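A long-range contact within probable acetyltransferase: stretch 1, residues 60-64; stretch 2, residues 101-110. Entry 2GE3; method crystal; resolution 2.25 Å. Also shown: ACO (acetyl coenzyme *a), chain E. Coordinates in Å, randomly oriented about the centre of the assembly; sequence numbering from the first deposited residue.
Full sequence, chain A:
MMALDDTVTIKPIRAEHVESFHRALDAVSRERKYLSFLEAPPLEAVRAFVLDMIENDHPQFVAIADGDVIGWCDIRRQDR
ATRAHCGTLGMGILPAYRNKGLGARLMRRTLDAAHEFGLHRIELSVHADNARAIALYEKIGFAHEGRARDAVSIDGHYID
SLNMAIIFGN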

# COMPACT_ATOMS: atom_id res chain seq x y z
N GLN A 60 17.40 1.01 -8.01
CA GLN A 60 17.51 -0.33 -7.61
C GLN A 60 18.98 -0.71 -7.61
O GLN A 60 19.62 -0.72 -8.64
N PHE A 61 19.50 -1.01 -6.42
CA PHE A 61 20.94 -1.20 -6.26
C PHE A 61 21.23 -2.57 -5.69
O PHE A 61 20.45 -3.09 -4.88
N VAL A 62 22.37 -3.15 -6.09
CA VAL A 62 22.77 -4.47 -5.57
C VAL A 62 24.10 -4.36 -4.89
O VAL A 62 24.90 -3.51 -5.27
N ALA A 63 24.30 -5.14 -3.82
CA ALA A 63 25.65 -5.24 -3.30
C ALA A 63 26.23 -6.54 -3.79
O ALA A 63 25.65 -7.60 -3.59
N ILE A 64 27.42 -6.44 -4.35
CA ILE A 64 28.07 -7.52 -5.03
C ILE A 64 29.37 -7.95 -4.29
O ILE A 64 30.27 -7.09 -4.00
N GLY A 101 27.49 -2.08 8.28
CA GLY A 101 27.44 -0.78 7.65
C GLY A 101 27.03 -0.82 6.19
O GLY A 101 26.91 0.23 5.52
N LEU A 102 26.82 -2.03 5.69
CA LEU A 102 26.45 -2.23 4.30
C LEU A 102 24.99 -1.76 3.92
O LEU A 102 24.74 -1.16 2.83
N GLY A 103 24.05 -1.97 4.82
CA GLY A 103 22.70 -1.46 4.61
C GLY A 103 22.69 0.04 4.54
O GLY A 103 21.98 0.62 3.74
N ALA A 104 23.46 0.68 5.42
CA ALA A 104 23.59 2.14 5.42
C ALA A 104 24.11 2.63 4.12
O ALA A 104 23.54 3.55 3.56
N ARG A 105 25.11 1.93 3.54
CA ARG A 105 25.66 2.33 2.25
C ARG A 105 24.72 2.12 1.10
O ARG A 105 24.59 2.96 0.24
N LEU A 106 24.10 0.96 1.04
CA LEU A 106 23.06 0.70 0.02
C LEU A 106 21.90 1.70 0.08
O LEU A 106 21.45 2.19 -0.97
N MSE A 107 21.40 2.00 1.29
CA MSE A 107 20.36 3.01 1.46
C MSE A 107 20.76 4.39 0.98
O MSE A 107 20.02 4.99 0.26
N ARG A 108 21.94 4.90 1.39
CA ARG A 108 22.44 6.18 0.89
C ARG A 108 22.49 6.34 -0.61
O ARG A 108 22.17 7.43 -1.14
N ARG A 109 23.00 5.31 -1.28
CA ARG A 109 23.06 5.33 -2.74
C ARG A 109 21.66 5.32 -3.34
O ARG A 109 21.39 5.99 -4.36
N THR A 110 20.79 4.51 -2.75
CA THR A 110 19.44 4.30 -3.30
C THR A 110 18.59 5.56 -3.09
O THR A 110 17.87 5.94 -3.98

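Strand 60-64 runs nearly antiparallel to helix 102-110, at 154°, with axes 8.6 Å apart at closest approach; no hydrogen bond crosses the gap, so packing alone joins them here. The strand's alternation decides who takes part. Gln60 (chi1 t) points away, its NE2 hydrogen-bonded elsewhere in the structure. Phe61 points toward the helix in rotamer m and gives the contact its largest buried area. Thr110 N and Arg109 CB lie over one face of its flat, broad ring; Phe61 CD1 comes within 3.3 Å of Thr110 OG1, and Phe61 CE2 within 3.8 Å of Arg109 NH2. Thr110 (m) lies against the ring with its hydroxyl satisfied within the helix, OG1 donating to Leu106 O at 2.7 Å. Val62 (m) points away, yet its backbone C lies 3.9 Å from Leu106 CD1. Ala63 points inward again, and its small side chain lets the leucines come close: CB is 4.0 Å from Leu106 CD1 and 4.1 Å from Leu102 CD1. Leu102 is t, p; Leu106 leaves its helix sideways, with off-well chi angles, but its end reaches the strand. Ile64 lies beyond reach. At the helix's start, Gly101 N and Gly103 N bind acetyl coenzyme A at O2A (2.8 Å) and O4A (2.9 Å); a CB on Gly103 would clash with O6A.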

# COMPACT_ATOMS: atom_id res chain seq x y z
CB GLN A 60 16.69 -1.26 -8.50
CG GLN A 60 16.77 -2.75 -8.09
CD GLN A 60 15.72 -3.58 -8.89
OE1 GLN A 60 15.49 -3.33 -10.11
NE2 GLN A 60 15.04 -4.50 -8.18
CB PHE A 61 21.49 -0.09 -5.32
CG PHE A 61 21.57 1.25 -5.99
CD1 PHE A 61 20.43 2.04 -6.18
CD2 PHE A 61 22.78 1.68 -6.52
CE1 PHE A 61 20.52 3.28 -6.93
CE2 PHE A 61 22.86 2.88 -7.22
CZ PHE A 61 21.74 3.66 -7.43
CB VAL A 62 22.71 -5.57 -6.62
CG1 VAL A 62 21.26 -5.90 -6.83
CG2 VAL A 62 23.54 -5.17 -7.93
CB ALA A 63 25.67 -5.14 -1.81
CB ILE A 64 28.39 -7.13 -6.52
CG1 ILE A 64 27.18 -7.50 -7.35
CG2 ILE A 64 29.53 -8.00 -7.11
CD1 ILE A 64 26.52 -6.47 -7.64
CB LEU A 102 26.65 -3.70 3.92
CG LEU A 102 26.27 -4.05 2.48
CD1 LEU A 102 27.28 -3.28 1.47
CD2 LEU A 102 26.37 -5.56 2.34
CB ALA A 104 24.43 2.60 6.59
CB ARG A 105 26.98 1.55 1.90
CG ARG A 105 28.20 1.73 2.83
CD ARG A 105 29.38 1.31 1.98
NE ARG A 105 29.87 0.05 2.27
CZ ARG A 105 30.46 -0.77 1.39
NH1 ARG A 105 30.55 -0.52 0.09
NH2 ARG A 105 30.92 -1.90 1.88
CB LEU A 106 22.50 -0.69 0.25
CG LEU A 106 22.33 -1.90 -0.68
CD1 LEU A 106 23.20 -2.00 -1.91
CD2 LEU A 106 22.43 -3.20 0.26
CB MSE A 107 19.95 3.16 2.92
CG MSE A 107 18.43 3.44 3.11
SE MSE A 107 17.95 2.61 4.92
CE MSE A 107 19.23 1.28 4.59
CB ARG A 108 23.82 6.49 1.51
CG ARG A 108 23.70 6.54 2.99
CD ARG A 108 24.57 7.46 3.72
NE ARG A 108 25.15 6.74 4.83
CZ ARG A 108 24.89 6.87 6.12
NH1 ARG A 108 23.96 7.79 6.66
NH2 ARG A 108 25.64 6.07 6.89
CB ARG A 109 23.82 4.11 -3.28
CG ARG A 109 25.39 4.20 -3.06
CD ARG A 109 25.96 5.36 -3.98
NE ARG A 109 25.85 5.02 -5.42
CZ ARG A 109 26.63 4.11 -6.03
NH1 ARG A 109 27.55 3.40 -5.34
NH2 ARG A 109 26.48 3.86 -7.33
CB THR A 110 18.79 3.02 -2.71
OG1 THR A 110 19.66 1.90 -2.96
CG2 THR A 110 17.33 2.71 -3.34
N1A ACO E . 19.01 -3.71 17.98
C2A ACO E . 19.25 -2.40 17.90
N3A ACO E . 20.13 -1.92 17.01
C4A ACO E . 20.83 -2.75 16.20
C5A ACO E . 20.61 -4.17 16.22
C6A ACO E . 19.63 -4.64 17.20
N6A ACO E . 19.40 -6.02 17.21
N7A ACO E . 21.49 -4.77 15.33
C8A ACO E . 22.19 -3.81 14.72
N9A ACO E . 21.82 -2.62 15.27
C1B ACO E . 22.33 -1.34 14.85
C2B ACO E . 23.81 -1.28 14.55
O2B ACO E . 24.44 -0.86 15.78
C3B ACO E . 23.73 -0.20 13.46
O3B ACO E . 23.42 1.06 14.08
P3B ACO E . 24.51 2.15 14.65
O7A ACO E . 25.28 1.63 15.86
O8A ACO E . 23.48 3.20 15.06
O9A ACO E . 25.51 2.29 13.54
C4B ACO E . 22.46 -0.50 12.66
O4B ACO E . 21.60 -1.12 13.60
C5B ACO E . 22.73 -1.52 11.51
O5B ACO E . 23.39 -0.83 10.46
P1A ACO E . 24.00 -1.50 9.20
O1A ACO E . 24.09 -0.37 8.25
O2A ACO E . 25.16 -2.21 9.86
O3A ACO E . 22.79 -2.51 8.80
P2A ACO E . 22.79 -3.80 7.91
O4A ACO E . 23.91 -3.97 6.93
O5A ACO E . 22.60 -4.90 8.91
O6A ACO E . 21.42 -3.56 7.04
CBP ACO E . 19.18 -4.52 7.24
CCP ACO E . 20.17 -3.46 7.75
CDP ACO E . 17.92 -4.45 8.18
CEP ACO E . 18.79 -4.27 5.79
CAP ACO E . 19.80 -5.97 7.21
OAP ACO E . 20.19 -6.25 8.53
C9P ACO E . 18.94 -7.13 6.76
O9P ACO E . 18.91 -7.44 5.58
N8P ACO E . 18.25 -7.82 7.69
C7P ACO E . 17.32 -8.88 7.23
C6P ACO E . 16.24 -8.40 6.28
C5P ACO E . 15.49 -7.14 6.63
O5P ACO E . 15.18 -6.85 7.79
N4P ACO E . 15.11 -6.38 5.60
C3P ACO E . 14.69 -5.01 5.80
C2P ACO E . 13.36 -5.01 6.53
S1P ACO E . 12.09 -5.65 5.47
C ACO E . 11.22 -4.52 6.34
O ACO E . 11.83 -3.60 6.83
CH3 ACO E . 9.72 -4.71 6.34